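Local coordinates for protein flavoredoxin (Desulfovibrio vulgaris str. 'Miyazaki F', PDB 2D5M) that binds flavin mononucleotide and probably carries electrons as a dimeric flavoprotein of the flavin reductase-like family, at residues Ser69-Ala74 / Asp160-Ala165. Numbering follows the deposited sequence.
Sequences SIPSRA and DPVIFA. With FMN (flavin mononucleotide), chain E.
Ser72 and Pro161 bring the two backbones together, their CA atoms 4.6 Å apart, where the turn after strand 65-70 passes the start of the segment 160-165. The link is slight: Val162 N gives a weak, bent hydrogen bond to Pro71 O, which also receives a CA-H...O contact from Pro161 CA, while Ser72 CA lies 3.1 Å from Asp160 O in a second CA-H...O contact. The main grip is a bidentate, side-on salt bridge. Arg73 NE meets OD1 of Asp160 at 2.8 Å on its syn lone pair, and NH2 reaches OD2 of the same carboxylate at 2.9 Å, both bonds nearly straight. The guanidinium and carboxylate planes lie 21° apart, nearly coplanar, with NH2 meeting OD2 from somewhat out of the carboxylate plane. Arg73 CG sits between the backbone N and the carbonyl carbon (chi1 81°), close to OD1. OD1 also takes a weak bond from Arg73 N, so one residue holds it through both backbone and side chain. Beyond the polar pair, Ile70 CG2 lies beside Pro161 CB at 3.6 Å, both side chains pointing the same way, and Val162 CG2 approaches Pro71 CG, the two side chains crossing at about a right angle. Farther along 160-165, Phe164 belongs to the flavin pocket: FMN C7M rests 3.5 Å above the centre of its ring, a methyl-on-face CH-pi contact. Asp160 follows helix 156-159; in the antiparallel sheet of this flavin reductase-like, FMN-binding fold, strand 162-165 then pairs with strands 14-22 and 170-180, while strand 65-70 flanks 14-22 as well. Val162 packs on Leu16 and Tyr171, and Arg73 NH1 reaches across the dimer interface to form a salt bridge with Glu176 of the second subunit.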
ATOM      1  N   SER A  69      -2.228 -13.727  -0.190  1.00  5.11           N
ATOM      2  CA  SER A  69      -1.471 -14.302  -1.294  1.00  5.74           C
ATOM      3  C   SER A  69      -1.291 -13.223  -2.351  1.00  5.50           C
ATOM      4  O   SER A  69      -2.228 -12.491  -2.682  1.00  6.56           O
ATOM      5  CB  SER A  69      -2.205 -15.512  -1.880  1.00  5.99           C
ATOM      6  OG  SER A  69      -2.422 -16.524  -0.940  1.00  6.17           O
ATOM      7  N   ILE A  70      -0.064 -13.116  -2.877  1.00  5.62           N
ATOM      8  CA  ILE A  70       0.280 -12.037  -3.808  1.00  6.33           C
ATOM      9  C   ILE A  70       0.347 -12.641  -5.215  1.00  5.64           C
ATOM     10  O   ILE A  70       1.181 -13.490  -5.460  1.00  6.71           O
ATOM     11  CB  ILE A  70       1.575 -11.376  -3.376  1.00  7.95           C
ATOM     12  CG1 ILE A  70       1.368 -10.733  -1.993  1.00 12.83           C
ATOM     13  CG2 ILE A  70       2.052 -10.367  -4.388  1.00  9.88           C
ATOM     14  CD1 ILE A  70       2.369  -9.882  -1.379  1.00 13.16           C
ATOM     15  N   PRO A  71      -0.561 -12.215  -6.108  1.00  7.11           N
ATOM     16  CA  PRO A  71      -0.568 -12.821  -7.462  1.00  7.91           C
ATOM     17  C   PRO A  71       0.626 -12.271  -8.266  1.00  8.08           C
ATOM     18  O   PRO A  71       1.002 -11.099  -8.153  1.00  9.01           O
ATOM     19  CB  PRO A  71      -1.854 -12.336  -8.079  1.00  9.19           C
ATOM     20  CG  PRO A  71      -2.115 -11.043  -7.372  1.00  9.43           C
ATOM     21  CD  PRO A  71      -1.600 -11.209  -5.936  1.00  9.14           C
ATOM     22  N   SER A  72       1.139 -13.078  -9.156  1.00  8.46           N
ATOM     23  CA  SER A  72       2.016 -12.712 -10.248  1.00  8.24           C
ATOM     24  C   SER A  72       1.134 -12.355 -11.443  1.00  8.37           C
ATOM     25  O   SER A  72      -0.092 -12.575 -11.444  1.00  8.76           O
ATOM     26  CB  SER A  72       2.980 -13.794 -10.626  1.00 10.73           C
ATOM     27  OG  SER A  72       2.266 -14.938 -10.981  1.00 14.48           O
ATOM     28  N   ARG A  73       1.747 -11.781 -12.476  1.00  9.24           N
ATOM     29  CA  ARG A  73       0.932 -11.284 -13.570  1.00  9.35           C
ATOM     30  C   ARG A  73       0.145 -12.396 -14.243  1.00  8.42           C
ATOM     31  O   ARG A  73      -0.924 -12.105 -14.786  1.00  9.31           O
ATOM     32  CB  ARG A  73       1.817 -10.561 -14.596  1.00 10.81           C
ATOM     33  CG  ARG A  73       2.547 -11.470 -15.576  1.00 10.71           C
ATOM     34  CD  ARG A  73       3.363 -10.653 -16.563  1.00 11.55           C
ATOM     35  NE  ARG A  73       4.394  -9.907 -15.919  1.00 10.86           N
ATOM     36  CZ  ARG A  73       5.079  -8.877 -16.437  1.00 10.88           C
ATOM     37  NH1 ARG A  73       4.804  -8.447 -17.660  1.00 13.84           N
ATOM     38  NH2 ARG A  73       6.027  -8.318 -15.677  1.00 11.88           N
ATOM     39  N   ALA A  74       0.615 -13.641 -14.226  1.00  9.68           N
ATOM     40  CA  ALA A  74      -0.171 -14.715 -14.844  1.00 10.57           C
ATOM     41  C   ALA A  74      -1.541 -14.930 -14.230  1.00  9.03           C
ATOM     42  O   ALA A  74      -2.404 -15.556 -14.849  1.00 10.52           O
ATOM     43  CB  ALA A  74       0.665 -16.017 -14.751  1.00 16.99           C
ATOM     44  N   ASP A 160       7.015 -10.853  -9.211  1.00  8.25           N
ATOM     45  CA  ASP A 160       6.238 -10.215 -10.244  1.00  8.17           C
ATOM     46  C   ASP A 160       4.821  -9.862  -9.784  1.00  7.69           C
ATOM     47  O   ASP A 160       3.825 -10.181 -10.447  1.00  8.25           O
ATOM     48  CB  ASP A 160       6.191 -11.130 -11.483  1.00  8.82           C
ATOM     49  CG  ASP A 160       5.643 -10.458 -12.687  1.00 10.07           C
ATOM     50  OD1 ASP A 160       4.881 -11.111 -13.465  1.00 12.63           O
ATOM     51  OD2 ASP A 160       5.985  -9.265 -12.920  1.00 11.24           O
ATOM     52  N   PRO A 161       4.715  -9.139  -8.682  1.00  8.30           N
ATOM     53  CA  PRO A 161       3.398  -8.833  -8.100  1.00  8.48           C
ATOM     54  C   PRO A 161       2.604  -7.804  -8.906  1.00  8.46           C
ATOM     55  O   PRO A 161       3.146  -6.999  -9.660  1.00 10.73           O
ATOM     56  CB  PRO A 161       3.786  -8.214  -6.745  1.00  8.88           C
ATOM     57  CG  PRO A 161       5.086  -7.519  -7.011  1.00  8.68           C
ATOM     58  CD  PRO A 161       5.807  -8.435  -7.965  1.00  8.43           C
ATOM     59  N   VAL A 162       1.296  -7.845  -8.741  1.00  9.72           N
ATOM     60  CA  VAL A 162       0.409  -6.917  -9.422  1.00  9.61           C
ATOM     61  C   VAL A 162       0.194  -5.676  -8.576  1.00  8.91           C
ATOM     62  O   VAL A 162      -0.001  -5.737  -7.357  1.00 11.04           O
ATOM     63  CB  VAL A 162      -0.927  -7.587  -9.737  1.00  9.06           C
ATOM     64  CG1 VAL A 162      -1.940  -6.681 -10.390  1.00 11.51           C
ATOM     65  CG2 VAL A 162      -0.783  -8.834 -10.593  1.00 11.15           C
ATOM     66  N   ILE A 163       0.153  -4.541  -9.233  1.00  7.79           N
ATOM     67  CA  ILE A 163      -0.170  -3.257  -8.706  1.00  8.40           C
ATOM     68  C   ILE A 163      -1.562  -2.828  -9.162  1.00  7.10           C
ATOM     69  O   ILE A 163      -1.867  -2.960 -10.346  1.00  7.66           O
ATOM     70  CB  ILE A 163       0.835  -2.123  -9.148  1.00 11.79           C
ATOM     71  CG1 ILE A 163       2.257  -2.485  -8.676  1.00 16.01           C
ATOM     72  CG2 ILE A 163       0.492  -0.758  -8.739  1.00 11.95           C
ATOM     73  CD1 ILE A 163       3.242  -1.718  -9.534  1.00 22.08           C
ATOM     74  N   PHE A 164      -2.399  -2.276  -8.283  1.00  6.15           N
ATOM     75  CA  PHE A 164      -3.682  -1.738  -8.639  1.00  6.04           C
ATOM     76  C   PHE A 164      -3.639  -0.213  -8.734  1.00  6.12           C
ATOM     77  O   PHE A 164      -3.098   0.450  -7.849  1.00  6.78           O
ATOM     78  CB  PHE A 164      -4.758  -2.186  -7.661  1.00  6.23           C
ATOM     79  CG  PHE A 164      -6.141  -1.609  -7.835  1.00  5.87           C
ATOM     80  CD1 PHE A 164      -6.832  -1.816  -9.050  1.00  6.36           C
ATOM     81  CD2 PHE A 164      -6.762  -0.888  -6.873  1.00  5.84           C
ATOM     82  CE1 PHE A 164      -8.101  -1.349  -9.220  1.00  6.63           C
ATOM     83  CE2 PHE A 164      -8.050  -0.456  -7.001  1.00  6.66           C
ATOM     84  CZ  PHE A 164      -8.737  -0.660  -8.196  1.00  6.99           C
ATOM     85  N   ALA A 165      -4.151   0.303  -9.852  1.00  6.50           N
ATOM     86  CA  ALA A 165      -4.346   1.737 -10.075  1.00  6.73           C
ATOM     87  C   ALA A 165      -5.820   2.046  -9.815  1.00  6.40           C
ATOM     88  O   ALA A 165      -6.668   1.706 -10.674  1.00  7.13           O
ATOM     89  CB  ALA A 165      -3.939   2.106 -11.490  1.00  7.42           C
TER
HETATM   90  N1  FMN E1001     -13.349  -5.078  -0.940  1.00  5.17           N
HETATM   91  C2  FMN E1001     -13.049  -4.708   0.344  1.00  5.53           C
HETATM   92  O2  FMN E1001     -13.877  -4.851   1.255  1.00  6.36           O
HETATM   93  N3  FMN E1001     -11.807  -4.133   0.601  1.00  5.81           N
HETATM   94  C4  FMN E1001     -10.844  -3.864  -0.345  1.00  5.57           C
HETATM   95  O4  FMN E1001      -9.759  -3.338  -0.018  1.00  6.40           O
HETATM   96  C4A FMN E1001     -11.176  -4.199  -1.686  1.00  5.45           C
HETATM   97  N5  FMN E1001     -10.299  -3.910  -2.677  1.00  5.53           N
HETATM   98  C5A FMN E1001     -10.609  -4.410  -3.917  1.00  5.36           C
HETATM   99  C6  FMN E1001      -9.695  -4.149  -4.976  1.00  5.64           C
HETATM  100  C7  FMN E1001      -9.873  -4.636  -6.261  1.00  5.99           C
HETATM  101  C7M FMN E1001      -8.921  -4.311  -7.388  1.00  7.81           C
HETATM  102  C8  FMN E1001     -11.029  -5.471  -6.495  1.00  5.77           C
HETATM  103  C8M FMN E1001     -11.206  -6.098  -7.869  1.00  6.54           C
HETATM  104  C9  FMN E1001     -11.962  -5.671  -5.493  1.00  5.55           C
HETATM  105  C9A FMN E1001     -11.777  -5.169  -4.216  1.00  5.11           C
HETATM  106  N10 FMN E1001     -12.710  -5.316  -3.166  1.00  5.14           N
HETATM  107  C10 FMN E1001     -12.401  -4.894  -1.897  1.00  5.26           C
HETATM  108  C1' FMN E1001     -14.004  -6.010  -3.420  1.00  5.34           C
HETATM  109  C2' FMN E1001     -14.011  -7.451  -2.916  1.00  4.95           C
HETATM  110  O2' FMN E1001     -12.853  -8.185  -3.334  1.00  5.39           O
HETATM  111  C3' FMN E1001     -15.255  -8.150  -3.473  1.00  5.14           C
HETATM  112  O3' FMN E1001     -16.398  -7.547  -2.823  1.00  5.76           O
HETATM  113  C4' FMN E1001     -15.269  -9.660  -3.282  1.00  5.12           C
HETATM  114  O4' FMN E1001     -16.305 -10.164  -4.169  1.00  6.92           O
HETATM  115  C5' FMN E1001     -15.555 -10.096  -1.888  1.00  5.85           C
HETATM  116  O5' FMN E1001     -15.560 -11.560  -1.873  1.00  5.68           O
HETATM  117  P   FMN E1001     -16.191 -12.381  -0.639  1.00  5.67           P
HETATM  118  O1P FMN E1001     -17.663 -11.970  -0.498  1.00  6.29           O
HETATM  119  O2P FMN E1001     -15.432 -12.089   0.633  1.00  5.98           O
HETATM  120  O3P FMN E1001     -16.021 -13.804  -1.142  1.00  6.20           O